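Local structure of listeriolysin O (Listeria monocytogenes, 4CDB) at residues A[114-119]-A[141-146]; A[97-102]-A[349-354]; A[447-452]-A[476-481]; A[146-151]-A[336-341]; A[106-111]-A[242-247]. The protein lyses host cells by binding cholesterol-containing membranes, changing conformation drastically and inserting as an oligomeric pore complex. All coordinates share one frame; numbering follows the deposited sequence.

Interaction 1. Residues A[114-119]-A[141-146]; sequences LTLSID and NNAVNT
Leu116 holds its CG beside its own backbone N and opposite its carbonyl carbon (chi1 -68°), and with chi2 at 179° the branch runs straight on from CA through CG to CD1, pointing out of strand 114-118 at helix 137-152. That one methyl carries the contact. CD1 of Leu116 lies 3.9 Å from CB of Ala143, whose short side chain faces the strand, and 4.3 Å from CG2 of Val144, which comes in from the flank. With nothing longer than a methyl at Ala143, the backbones can approach until the CA atoms of Leu116 and Ala143 are 7.8 Å apart. Two residues along the strand, Ile118 continues the same seam against Leu147 and Val148 of the helix, while Val140 and Val132 close round Leu116. This is a helix laid on a large antiparallel sheet, with strand 114-118 running between strands 129-132 and 207-222. Within the helix, OG1 of Thr146 reaches O of Asn142 at 2.7 Å, and N of Thr146 meets that same oxygen from the other face of its carbonyl plane, at 3.0 Å. Asn141 takes part in a sodium site with Ser85. Across the interface itself there is only buried hydrocarbon, so what holds helix to strand here is shape and the exclusion of water, with no directional bond to fix the register.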
# COMPACT_ATOMS: atom_id res chain seq x y z
N LEU A 114 36.10 -13.40 1.45
CA LEU A 114 35.34 -12.41 2.21
C LEU A 114 34.92 -12.96 3.57
O LEU A 114 34.95 -14.17 3.79
CB LEU A 114 34.11 -11.91 1.42
CG LEU A 114 33.12 -12.90 0.79
CD1 LEU A 114 32.26 -13.62 1.82
CD2 LEU A 114 32.23 -12.16 -0.20
N THR A 115 34.54 -12.07 4.48
CA THR A 115 34.05 -12.49 5.78
C THR A 115 32.55 -12.22 5.90
O THR A 115 32.10 -11.10 5.68
CB THR A 115 34.78 -11.78 6.94
OG1 THR A 115 36.18 -12.05 6.86
CG2 THR A 115 34.25 -12.26 8.29
N LEU A 116 31.80 -13.26 6.22
CA LEU A 116 30.36 -13.13 6.46
C LEU A 116 30.09 -13.02 7.96
O LEU A 116 30.77 -13.64 8.77
CB LEU A 116 29.60 -14.32 5.89
CG LEU A 116 29.59 -14.44 4.36
CD1 LEU A 116 28.83 -15.68 3.93
CD2 LEU A 116 28.98 -13.19 3.73
N SER A 117 29.09 -12.22 8.31
CA SER A 117 28.69 -12.05 9.70
C SER A 117 27.17 -12.07 9.84
O SER A 117 26.45 -11.55 8.98
CB SER A 117 29.26 -10.75 10.26
OG SER A 117 28.74 -10.49 11.56
N ILE A 118 26.68 -12.69 10.91
CA ILE A 118 25.24 -12.82 11.14
C ILE A 118 24.84 -12.09 12.42
O ILE A 118 25.63 -12.00 13.36
CB ILE A 118 24.82 -14.31 11.19
CG1 ILE A 118 23.31 -14.46 10.99
CG2 ILE A 118 25.28 -14.97 12.49
CD1 ILE A 118 22.88 -15.89 10.69
N ASP A 119 23.61 -11.57 12.45
CA ASP A 119 23.17 -10.75 13.58
C ASP A 119 22.25 -11.48 14.58
O ASP A 119 21.53 -10.83 15.34
CB ASP A 119 22.49 -9.48 13.08
CG ASP A 119 21.19 -9.76 12.35
OD1 ASP A 119 20.97 -10.92 11.94
OD2 ASP A 119 20.38 -8.81 12.18
N ASN A 141 26.36 -19.54 0.31
CA ASN A 141 25.14 -20.13 0.86
C ASN A 141 25.40 -21.25 1.86
O ASN A 141 24.65 -21.41 2.83
CB ASN A 141 24.22 -20.62 -0.26
CG ASN A 141 23.55 -19.48 -1.00
OD1 ASN A 141 23.40 -18.38 -0.47
ND2 ASN A 141 23.13 -19.75 -2.24
N ASN A 142 26.45 -22.03 1.64
CA ASN A 142 26.83 -23.05 2.60
C ASN A 142 27.37 -22.40 3.88
O ASN A 142 27.16 -22.91 4.98
CB ASN A 142 27.84 -24.03 2.01
CG ASN A 142 27.21 -25.01 1.03
OD1 ASN A 142 26.66 -26.04 1.43
ND2 ASN A 142 27.27 -24.68 -0.25
N ALA A 143 28.06 -21.27 3.71
CA ALA A 143 28.58 -20.52 4.85
C ALA A 143 27.44 -19.92 5.68
O ALA A 143 27.53 -19.85 6.91
CB ALA A 143 29.53 -19.44 4.38
N VAL A 144 26.39 -19.48 5.01
CA VAL A 144 25.22 -18.94 5.69
C VAL A 144 24.57 -20.02 6.55
O VAL A 144 24.26 -19.79 7.72
CB VAL A 144 24.19 -18.38 4.68
CG1 VAL A 144 22.88 -18.06 5.38
CG2 VAL A 144 24.75 -17.15 3.97
N ASN A 145 24.37 -21.19 5.96
CA ASN A 145 23.80 -22.33 6.68
C ASN A 145 24.66 -22.75 7.86
O ASN A 145 24.14 -23.24 8.87
CB ASN A 145 23.58 -23.51 5.73
CG ASN A 145 22.60 -23.20 4.62
OD1 ASN A 145 21.78 -22.28 4.74
ND2 ASN A 145 22.67 -23.96 3.53
N THR A 146 25.97 -22.57 7.73
CA THR A 146 26.91 -22.91 8.80
C THR A 146 26.72 -21.99 10.00
O THR A 146 26.72 -22.43 11.15
CB THR A 146 28.37 -22.85 8.31
OG1 THR A 146 28.52 -23.68 7.16
CG2 THR A 146 29.32 -23.31 9.40

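Interaction 2. Residues A[97-102]-A[349-354]; sequences SELVEN and YTTNFL
Leu99 sits in helix 97-100, a short helix ended by a Schellman motif, and reaches across to Tyr349 and Thr351 on strand 345-353 of the large antiparallel sheet. Its side chain does the spanning. CG stands opposite the backbone N (chi1 178°), and chi2 of 55° splits the two methyls between two jobs: CD2 continues the extended line from CA, while CD1 folds off it. CD1 meets Tyr349, lying 3.5 Å from its OH and 4.4 Å from its CE2, so the methyl sits at the ring's edge, close to the ring plane. Tyr349 gets there from the crowded position, its CG held between backbone N and carbonyl carbon (chi1 65°), and its long axis lies askew to the leucine branch. Ile77, Ile255 and Val258 also pack against this tyrosine. These three buried side chains, Leu99, Tyr349 and Thr351, make the close contacts, which are van der Waals in nature even where a hydroxyl is involved. Asn102, with positive phi, is the C-prime residue of the Schellman motif, and its OD1 takes the N-H of Ala186. Ala186 belongs to the range 176-189, expected to become a membrane-spanning beta strand in the pore, so the end of this short helix borders a part expected to rearrange on insertion. Thr351 points its CB at the helix and runs antiparallel to Leu99, flank to flank; its OG1 is 4.2 Å from CD2 of Leu99.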
# COMPACT_ATOMS: atom_id res chain seq x y z
N SER A 97 19.99 -0.13 -14.52
CA SER A 97 18.54 -0.26 -14.55
C SER A 97 18.05 -1.67 -14.22
O SER A 97 16.94 -1.85 -13.73
CB SER A 97 17.99 0.18 -15.91
OG SER A 97 18.60 -0.57 -16.95
N GLU A 98 18.90 -2.66 -14.47
CA GLU A 98 18.54 -4.05 -14.20
C GLU A 98 18.49 -4.33 -12.70
O GLU A 98 17.75 -5.20 -12.25
CB GLU A 98 19.51 -5.02 -14.88
CG GLU A 98 19.41 -5.02 -16.40
CD GLU A 98 18.08 -5.56 -16.90
OE1 GLU A 98 17.10 -4.79 -16.95
OE2 GLU A 98 18.02 -6.75 -17.26
N LEU A 99 19.28 -3.59 -11.93
CA LEU A 99 19.21 -3.67 -10.47
C LEU A 99 17.92 -3.04 -9.98
O LEU A 99 17.31 -3.50 -9.02
CB LEU A 99 20.42 -2.97 -9.84
CG LEU A 99 20.46 -2.94 -8.31
CD1 LEU A 99 20.34 -4.34 -7.75
CD2 LEU A 99 21.74 -2.29 -7.82
N VAL A 100 17.50 -1.97 -10.65
CA VAL A 100 16.24 -1.31 -10.34
C VAL A 100 15.07 -2.23 -10.69
O VAL A 100 14.06 -2.26 -9.99
CB VAL A 100 16.11 0.04 -11.08
CG1 VAL A 100 14.77 0.70 -10.77
CG2 VAL A 100 17.25 0.96 -10.70
N GLU A 101 15.22 -2.98 -11.77
CA GLU A 101 14.21 -3.94 -12.20
C GLU A 101 14.19 -5.20 -11.33
O GLU A 101 13.46 -6.15 -11.63
CB GLU A 101 14.42 -4.34 -13.66
CG GLU A 101 13.40 -3.78 -14.63
CD GLU A 101 13.87 -2.50 -15.29
OE1 GLU A 101 13.83 -1.43 -14.64
OE2 GLU A 101 14.27 -2.56 -16.47
N ASN A 102 14.98 -5.20 -10.26
CA ASN A 102 15.08 -6.33 -9.34
C ASN A 102 15.50 -7.63 -10.03
O ASN A 102 15.07 -8.72 -9.64
CB ASN A 102 13.77 -6.54 -8.57
CG ASN A 102 13.47 -5.39 -7.62
OD1 ASN A 102 12.32 -5.00 -7.45
ND2 ASN A 102 14.51 -4.84 -7.01
N TYR A 349 17.68 -6.85 0.40
CA TYR A 349 19.12 -6.70 0.48
C TYR A 349 19.60 -5.28 0.19
O TYR A 349 18.89 -4.50 -0.43
CB TYR A 349 19.83 -7.71 -0.43
CG TYR A 349 19.58 -7.53 -1.92
CD1 TYR A 349 18.45 -8.06 -2.52
CD2 TYR A 349 20.50 -6.86 -2.72
CE1 TYR A 349 18.22 -7.91 -3.88
CE2 TYR A 349 20.28 -6.70 -4.08
CZ TYR A 349 19.14 -7.23 -4.65
OH TYR A 349 18.92 -7.08 -6.00
N THR A 350 20.80 -4.97 0.67
CA THR A 350 21.40 -3.66 0.43
C THR A 350 22.63 -3.81 -0.45
O THR A 350 23.28 -4.86 -0.45
CB THR A 350 21.81 -2.98 1.75
OG1 THR A 350 22.90 -3.71 2.34
CG2 THR A 350 20.64 -2.95 2.73
N THR A 351 22.94 -2.77 -1.21
CA THR A 351 24.10 -2.80 -2.10
C THR A 351 25.04 -1.62 -1.85
O THR A 351 24.59 -0.51 -1.57
CB THR A 351 23.68 -2.82 -3.58
OG1 THR A 351 22.73 -1.78 -3.81
CG2 THR A 351 23.07 -4.15 -3.94
N ASN A 352 26.34 -1.88 -1.96
CA ASN A 352 27.34 -0.82 -1.84
C ASN A 352 28.16 -0.73 -3.12
O ASN A 352 28.53 -1.75 -3.70
CB ASN A 352 28.29 -1.10 -0.67
CG ASN A 352 27.61 -0.97 0.68
OD1 ASN A 352 26.38 -0.89 0.77
ND2 ASN A 352 28.40 -0.96 1.75
N PHE A 353 28.43 0.50 -3.56
CA PHE A 353 29.34 0.70 -4.69
C PHE A 353 30.73 0.23 -4.30
O PHE A 353 31.17 0.45 -3.17
CB PHE A 353 29.37 2.18 -5.09
CG PHE A 353 28.09 2.67 -5.72
CD1 PHE A 353 27.76 2.33 -7.02
CD2 PHE A 353 27.21 3.48 -5.00
CE1 PHE A 353 26.58 2.78 -7.60
CE2 PHE A 353 26.03 3.93 -5.58
CZ PHE A 353 25.72 3.58 -6.88
N LEU A 354 31.42 -0.43 -5.22
CA LEU A 354 32.75 -0.95 -4.93
C LEU A 354 33.79 0.16 -4.80
O LEU A 354 34.83 -0.02 -4.17
CB LEU A 354 33.19 -1.95 -6.01
CG LEU A 354 33.41 -3.39 -5.56
CD1 LEU A 354 33.99 -4.23 -6.69
CD2 LEU A 354 34.31 -3.43 -4.33

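Interaction 3. Residues A[447-452]-A[476-481]; sequences TGLAWE and TTLYPK
CG2 of Thr447 rests 3.8 Å from the carbonyl O of Thr477, a van der Waals contact of a methyl with a carbonyl oxygen, brought about because the methyl lies opposite its own carbonyl carbon and beside its backbone N. The backbones are close at this point, with the CA atoms of Thr447 and Thr477 only 5.0 Å apart. The apolar contact is at the outer end, where two leucine methyls just meet, CD2 of Leu449 and CD2 of Leu478, at 4.4 Å. Leu449 also has its CB over one face of the Trp451 indole, 3.7 Å above the plane and toward the rim.

The polar bonds of the 476-481 turn are local. OG1 of Thr476 accepts the N-H of Tyr479 (3.1 Å), an ST motif, while N of Thr476 donates to O of Tyr479. That carbonyl oxygen takes a second donor from the opposite face of its plane, NZ of Lys481 at 3.1 Å. Beside the contact, Arg455 makes a salt bridge with Glu452 and a weak hydrogen bond with O of Leu478, so one guanidinium serves both loops.

Gly448 takes a positive phi that a side chain would hinder, which lets the chain turn here. The result is a thin, partly exposed surface contact: the tip of the beta-sandwich domain, where the conserved undecapeptide lies beside Thr477 and Leu478, the cholesterol-binding pair of a cholesterol-dependent cytolysin.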
# COMPACT_ATOMS: atom_id res chain seq x y z
N THR A 447 -57.93 28.19 8.91
CA THR A 447 -58.68 28.30 10.16
C THR A 447 -60.08 28.86 9.94
O THR A 447 -61.00 28.55 10.69
CB THR A 447 -57.96 29.20 11.19
OG1 THR A 447 -58.00 30.56 10.75
CG2 THR A 447 -56.51 28.76 11.36
N GLY A 448 -60.22 29.70 8.91
CA GLY A 448 -61.50 30.29 8.59
C GLY A 448 -61.77 31.59 9.33
O GLY A 448 -62.82 32.22 9.15
N LEU A 449 -60.82 32.00 10.17
CA LEU A 449 -60.95 33.25 10.92
C LEU A 449 -60.54 34.45 10.07
O LEU A 449 -59.60 34.36 9.27
CB LEU A 449 -60.10 33.20 12.20
CG LEU A 449 -60.56 32.32 13.37
CD1 LEU A 449 -61.97 31.75 13.19
CD2 LEU A 449 -59.55 31.22 13.66
N ALA A 450 -61.24 35.57 10.23
CA ALA A 450 -60.99 36.76 9.42
C ALA A 450 -59.63 37.39 9.68
O ALA A 450 -58.99 37.91 8.77
CB ALA A 450 -62.10 37.78 9.62
N TRP A 451 -59.18 37.33 10.93
CA TRP A 451 -57.91 37.93 11.31
C TRP A 451 -56.73 36.97 11.13
O TRP A 451 -55.57 37.37 11.29
CB TRP A 451 -57.96 38.40 12.76
CG TRP A 451 -58.24 37.30 13.73
CD1 TRP A 451 -57.34 36.60 14.46
CD2 TRP A 451 -59.53 36.77 14.06
NE1 TRP A 451 -57.98 35.67 15.24
CE2 TRP A 451 -59.33 35.75 15.01
CE3 TRP A 451 -60.84 37.06 13.65
CZ2 TRP A 451 -60.38 35.02 15.56
CZ3 TRP A 451 -61.88 36.34 14.20
CH2 TRP A 451 -61.64 35.33 15.14
N GLU A 452 -57.02 35.72 10.80
CA GLU A 452 -56.00 34.70 10.59
C GLU A 452 -56.56 33.56 9.74
O GLU A 452 -56.88 32.49 10.26
CB GLU A 452 -55.50 34.15 11.94
CG GLU A 452 -54.27 33.27 11.84
CD GLU A 452 -54.01 32.49 13.11
OE1 GLU A 452 -54.91 32.43 13.97
OE2 GLU A 452 -52.89 31.94 13.26
N THR A 476 -57.04 19.93 15.04
CA THR A 476 -58.17 20.71 14.56
C THR A 476 -57.72 22.07 14.07
O THR A 476 -56.54 22.40 14.09
CB THR A 476 -59.22 20.90 15.68
OG1 THR A 476 -58.62 21.62 16.77
CG2 THR A 476 -59.73 19.56 16.18
N THR A 477 -58.69 22.88 13.62
CA THR A 477 -58.40 24.21 13.10
C THR A 477 -57.83 25.13 14.17
O THR A 477 -56.98 25.97 13.89
CB THR A 477 -59.66 24.86 12.50
OG1 THR A 477 -60.69 24.90 13.50
CG2 THR A 477 -60.15 24.08 11.30
N LEU A 478 -58.31 24.96 15.40
CA LEU A 478 -57.82 25.76 16.52
C LEU A 478 -56.56 25.15 17.11
O LEU A 478 -55.69 25.86 17.61
CB LEU A 478 -58.89 25.88 17.60
CG LEU A 478 -60.20 26.56 17.19
CD1 LEU A 478 -61.11 26.75 18.39
CD2 LEU A 478 -59.94 27.89 16.48
N TYR A 479 -56.45 23.83 17.04
CA TYR A 479 -55.29 23.13 17.61
C TYR A 479 -54.66 22.14 16.63
O TYR A 479 -54.81 20.93 16.79
CB TYR A 479 -55.67 22.43 18.91
CG TYR A 479 -56.18 23.38 19.98
CD1 TYR A 479 -55.30 24.15 20.73
CD2 TYR A 479 -57.54 23.51 20.23
CE1 TYR A 479 -55.76 25.01 21.70
CE2 TYR A 479 -58.01 24.37 21.20
CZ TYR A 479 -57.11 25.12 21.94
OH TYR A 479 -57.56 25.99 22.91
N PRO A 480 -53.94 22.66 15.63
CA PRO A 480 -53.25 21.77 14.70
C PRO A 480 -51.98 21.19 15.34
O PRO A 480 -51.28 21.90 16.06
CB PRO A 480 -52.88 22.70 13.54
CG PRO A 480 -52.72 24.04 14.18
CD PRO A 480 -53.74 24.08 15.30
N LYS A 481 -51.72 19.91 15.09
CA LYS A 481 -50.48 19.29 15.55
C LYS A 481 -49.68 18.76 14.37
O LYS A 481 -50.21 18.57 13.28
CB LYS A 481 -50.77 18.15 16.53
CG LYS A 481 -51.35 18.59 17.86
CD LYS A 481 -52.87 18.57 17.82
CE LYS A 481 -53.45 18.89 19.18
NZ LYS A 481 -54.94 18.87 19.15

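Interaction 4. Residues A[146-151]-A[336-341]; sequences TLVERW and ATFNRE
Phe338 and Arg340 meet helix 137-152, which packs on the large antiparallel sheet; their loop, running between strands 319-324 and 345-353, crosses beside the helix. Phe338 comes first and is buried. With its CG opposite its backbone N, the ring swings to the helix and offers its edge. CE2 of Phe338 lies 3.7 Å from CZ3 of Trp151, and CZ of Phe338 is 4.3 Å from CG1 of Val148. The two aromatic side chains run antiparallel, flank to flank, with the phenyl and six-membered indole rings inclined at 43° and their centroids 5.8 Å apart. Trp151 is pinned in its own right by NE1 bonding to O of Pro121, and Tyr217 packs against Phe338 from the sheet. Asn339 turns away from the helix and forms an Asx turn, its OD1 taking the N-H of Glu341 at 2.8 Å, with the donor well above the carbonyl plane. Arg340 then stretches from CG to NE toward Glu149, whose side chain is bent at chi2. The pair is a salt bridge at the solvent-facing side, though the modelled 2.4 Å between OE1 of Glu149 and NH2 of Arg340 is doubtful. Carboxylate and guanidinium planes are 56° apart. Glu153 also lies close to both, so Arg340 probably eases the repulsion between two nearby carboxylates. The other carboxylate oxygen, OE2 of Glu149, stands 3.4 Å from NH2 of Arg340.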
# COMPACT_ATOMS: atom_id res chain seq x y z
N THR A 146 25.97 -22.57 7.73
CA THR A 146 26.91 -22.91 8.80
C THR A 146 26.72 -21.99 10.00
O THR A 146 26.72 -22.43 11.15
CB THR A 146 28.37 -22.85 8.31
OG1 THR A 146 28.52 -23.68 7.16
CG2 THR A 146 29.32 -23.31 9.40
N LEU A 147 26.54 -20.69 9.73
CA LEU A 147 26.31 -19.71 10.79
C LEU A 147 24.98 -19.94 11.50
O LEU A 147 24.90 -19.84 12.73
CB LEU A 147 26.35 -18.29 10.22
CG LEU A 147 27.71 -17.76 9.75
CD1 LEU A 147 27.58 -16.35 9.19
CD2 LEU A 147 28.74 -17.80 10.88
N VAL A 148 23.94 -20.25 10.73
CA VAL A 148 22.61 -20.50 11.29
C VAL A 148 22.62 -21.73 12.20
O VAL A 148 22.02 -21.73 13.28
CB VAL A 148 21.55 -20.67 10.18
CG1 VAL A 148 20.26 -21.23 10.74
CG2 VAL A 148 21.30 -19.34 9.48
N GLU A 149 23.29 -22.79 11.76
CA GLU A 149 23.40 -24.01 12.55
C GLU A 149 24.20 -23.78 13.82
O GLU A 149 23.90 -24.36 14.87
CB GLU A 149 24.01 -25.15 11.74
CG GLU A 149 23.03 -25.84 10.82
CD GLU A 149 21.83 -26.41 11.57
OE1 GLU A 149 22.03 -27.01 12.65
OE2 GLU A 149 20.70 -26.26 11.08
N ARG A 150 25.23 -22.95 13.73
CA ARG A 150 26.06 -22.62 14.88
C ARG A 150 25.26 -21.91 15.96
O ARG A 150 25.48 -22.13 17.16
CB ARG A 150 27.28 -21.78 14.45
CG ARG A 150 28.60 -22.53 14.56
CD ARG A 150 29.62 -22.04 13.54
NE ARG A 150 30.00 -20.64 13.73
CZ ARG A 150 30.97 -20.03 13.06
NH1 ARG A 150 31.67 -20.69 12.14
NH2 ARG A 150 31.25 -18.75 13.29
N TRP A 151 24.32 -21.06 15.55
CA TRP A 151 23.46 -20.36 16.49
C TRP A 151 22.45 -21.32 17.12
O TRP A 151 22.16 -21.24 18.31
CB TRP A 151 22.73 -19.20 15.81
CG TRP A 151 21.86 -18.42 16.75
CD1 TRP A 151 22.24 -17.40 17.58
CD2 TRP A 151 20.45 -18.58 16.95
NE1 TRP A 151 21.16 -16.93 18.28
CE2 TRP A 151 20.05 -17.63 17.92
CE3 TRP A 151 19.48 -19.43 16.41
CZ2 TRP A 151 18.73 -17.52 18.35
CZ3 TRP A 151 18.17 -19.32 16.84
CH2 TRP A 151 17.81 -18.37 17.80
N ALA A 336 6.05 -14.95 13.57
CA ALA A 336 6.60 -13.84 14.34
C ALA A 336 7.91 -14.22 15.03
O ALA A 336 8.71 -13.36 15.38
CB ALA A 336 5.59 -13.33 15.35
N THR A 337 8.10 -15.52 15.24
CA THR A 337 9.30 -16.02 15.89
C THR A 337 10.05 -17.04 15.02
O THR A 337 9.48 -18.03 14.56
CB THR A 337 8.98 -16.64 17.27
OG1 THR A 337 8.56 -15.61 18.17
CG2 THR A 337 10.20 -17.34 17.85
N PHE A 338 11.34 -16.78 14.81
CA PHE A 338 12.20 -17.65 14.01
C PHE A 338 12.40 -19.02 14.67
O PHE A 338 12.60 -19.12 15.88
CB PHE A 338 13.55 -16.97 13.78
CG PHE A 338 14.61 -17.89 13.24
CD1 PHE A 338 14.49 -18.45 11.97
CD2 PHE A 338 15.75 -18.16 13.98
CE1 PHE A 338 15.48 -19.28 11.47
CE2 PHE A 338 16.75 -18.99 13.48
CZ PHE A 338 16.61 -19.55 12.23
N ASN A 339 12.34 -20.07 13.86
CA ASN A 339 12.65 -21.42 14.34
C ASN A 339 13.35 -22.26 13.27
O ASN A 339 13.38 -21.89 12.10
CB ASN A 339 11.39 -22.13 14.85
CG ASN A 339 10.60 -22.81 13.75
OD1 ASN A 339 10.87 -23.95 13.40
ND2 ASN A 339 9.62 -22.10 13.20
N ARG A 340 13.91 -23.39 13.70
CA ARG A 340 14.76 -24.23 12.85
C ARG A 340 14.05 -24.74 11.59
O ARG A 340 14.66 -24.83 10.52
CB ARG A 340 15.30 -25.42 13.65
CG ARG A 340 16.46 -26.15 12.98
CD ARG A 340 16.82 -27.42 13.74
NE ARG A 340 18.12 -27.95 13.35
CZ ARG A 340 19.20 -27.93 14.13
NH1 ARG A 340 19.13 -27.41 15.35
NH2 ARG A 340 20.34 -28.43 13.69
N GLU A 341 12.77 -25.07 11.72
CA GLU A 341 12.01 -25.63 10.61
C GLU A 341 11.76 -24.62 9.49
O GLU A 341 11.82 -24.96 8.31
CB GLU A 341 10.68 -26.21 11.10
CG GLU A 341 10.79 -27.60 11.71
CD GLU A 341 11.75 -27.67 12.88
OE1 GLU A 341 11.65 -26.81 13.79
OE2 GLU A 341 12.61 -28.58 12.90

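Interaction 5. Residues A[106-111]-A[242-247]; sequences VLPVKR and QALGVN
Leu107 and Val246 cross at about a right angle, and both leucine methyls straddle a single valine methyl: CG2 of Val246 is 3.7 Å from CD2 and 3.9 Å from CD1 of Leu107. Leu244 meets Pro108 tip to tip but crosses Val109 at a slant. Its CD1 meets CG1 of Val109 at 3.6 Å and the proline ring less closely, CD of Pro108 being 4.2 Å away. The Val109 methyl is available because CG1 lies opposite its own carbonyl carbon (chi1 -67°), on the side facing Leu244. Turns in both backbones lie beside the contact. Pro108 is the centre of an inverse gamma turn, with a weak bond from N of Val109 to O of Leu107. On the other side, Gly245 has positive phi in a Schellman motif that ends helix 238-243, its N reaching O of Gln242 at 3.1 Å, so Leu244 and Val246 can both face the loop. Outside partners hold the carbonyls: Lys94 binds O of Leu244, and Tyr26 OH binds O of Val246. Further along, Arg111 shares a sodium site with Asn134, and a bound sodium lies about 4 Å from the Val109 side chain. Between 106-111 and 242-247, however, the chemistry is wholly aliphatic: methyls and a proline CH2 pack together in a partly buried patch.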
# COMPACT_ATOMS: atom_id res chain seq x y z
N VAL A 106 24.84 -9.99 -12.77
CA VAL A 106 25.92 -10.41 -11.89
C VAL A 106 27.23 -10.55 -12.67
O VAL A 106 27.26 -11.19 -13.72
CB VAL A 106 25.60 -11.74 -11.18
CG1 VAL A 106 26.79 -12.23 -10.38
CG2 VAL A 106 24.39 -11.57 -10.28
N LEU A 107 28.29 -9.94 -12.16
CA LEU A 107 29.60 -10.06 -12.78
C LEU A 107 30.14 -11.48 -12.66
O LEU A 107 30.41 -11.96 -11.56
CB LEU A 107 30.59 -9.08 -12.14
CG LEU A 107 30.22 -7.60 -12.17
CD1 LEU A 107 31.35 -6.76 -11.59
CD2 LEU A 107 29.91 -7.16 -13.58
N PRO A 108 30.31 -12.16 -13.80
CA PRO A 108 30.79 -13.55 -13.81
C PRO A 108 32.31 -13.65 -13.72
O PRO A 108 32.94 -14.29 -14.57
CB PRO A 108 30.30 -14.05 -15.17
CG PRO A 108 30.37 -12.84 -16.05
CD PRO A 108 30.03 -11.66 -15.16
N VAL A 109 32.90 -13.05 -12.69
CA VAL A 109 34.34 -13.12 -12.48
C VAL A 109 34.68 -14.02 -11.30
O VAL A 109 33.86 -14.23 -10.41
CB VAL A 109 34.95 -11.73 -12.22
CG1 VAL A 109 34.86 -10.86 -13.46
CG2 VAL A 109 34.26 -11.06 -11.04
N LYS A 110 35.90 -14.54 -11.29
CA LYS A 110 36.38 -15.32 -10.16
C LYS A 110 36.55 -14.42 -8.94
O LYS A 110 36.80 -13.22 -9.06
CB LYS A 110 37.67 -16.04 -10.50
CG LYS A 110 37.47 -17.27 -11.37
CD LYS A 110 38.61 -17.43 -12.37
CE LYS A 110 38.71 -18.86 -12.88
NZ LYS A 110 39.82 -19.01 -13.86
N ARG A 111 36.43 -15.02 -7.75
CA ARG A 111 36.36 -14.26 -6.52
C ARG A 111 37.52 -14.58 -5.58
O ARG A 111 38.08 -15.68 -5.63
CB ARG A 111 35.04 -14.55 -5.81
CG ARG A 111 33.81 -14.23 -6.64
CD ARG A 111 33.72 -12.75 -6.94
NE ARG A 111 33.74 -11.96 -5.71
CZ ARG A 111 32.68 -11.72 -4.95
NH1 ARG A 111 31.49 -12.20 -5.30
NH2 ARG A 111 32.80 -11.01 -3.84
N GLN A 242 36.57 -4.35 -18.14
CA GLN A 242 36.11 -3.45 -19.19
C GLN A 242 35.29 -4.19 -20.24
O GLN A 242 34.25 -3.70 -20.67
CB GLN A 242 37.28 -2.74 -19.87
CG GLN A 242 38.00 -1.73 -19.00
CD GLN A 242 38.90 -0.81 -19.80
OE1 GLN A 242 38.65 -0.55 -20.98
NE2 GLN A 242 39.95 -0.30 -19.17
N ALA A 243 35.77 -5.36 -20.63
CA ALA A 243 35.08 -6.17 -21.64
C ALA A 243 33.70 -6.62 -21.17
O ALA A 243 32.80 -6.82 -21.98
CB ALA A 243 35.93 -7.37 -22.01
N LEU A 244 33.55 -6.79 -19.87
CA LEU A 244 32.29 -7.24 -19.29
C LEU A 244 31.28 -6.10 -19.15
O LEU A 244 30.12 -6.33 -18.82
CB LEU A 244 32.52 -7.91 -17.94
CG LEU A 244 33.28 -9.23 -17.99
CD1 LEU A 244 33.50 -9.78 -16.59
CD2 LEU A 244 32.52 -10.23 -18.84
N GLY A 245 31.73 -4.87 -19.38
CA GLY A 245 30.84 -3.73 -19.34
C GLY A 245 30.87 -2.97 -18.03
O GLY A 245 29.97 -2.17 -17.75
N VAL A 246 31.91 -3.20 -17.23
CA VAL A 246 32.08 -2.48 -15.97
C VAL A 246 32.71 -1.12 -16.25
O VAL A 246 33.89 -1.03 -16.58
CB VAL A 246 32.98 -3.25 -14.98
CG1 VAL A 246 33.13 -2.46 -13.69
CG2 VAL A 246 32.41 -4.63 -14.71
N ASN A 247 31.91 -0.06 -16.11
CA ASN A 247 32.37 1.29 -16.44
C ASN A 247 31.60 2.37 -15.69
O ASN A 247 30.85 2.08 -14.76
CB ASN A 247 32.27 1.51 -17.95
CG ASN A 247 30.92 1.09 -18.52
OD1 ASN A 247 29.88 1.39 -17.94
ND2 ASN A 247 30.95 0.39 -19.64

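Interactions 1 and 4 share helix 137-152 and adjoin through the end of strand 114-118, so they form one continuous face: a purely aliphatic seam on the sheet in interaction 1, then aromatics and a surface salt bridge where a loop crosses in interaction 4. Interaction 2 reaches the same sheet from a different helix and is also buried, its centre about 20 Å from that of interaction 1. Interaction 5 is aliphatic too but partly buried, joining a loop to the C-terminal end of helix 238-243 and the residues that follow; its first segment follows that of interaction 2 in the chain and leads into strand 114-118. Interaction 3 stands apart, with centres 87 to 101 Å from the others, a sparse surface contact at the membrane-binding tip.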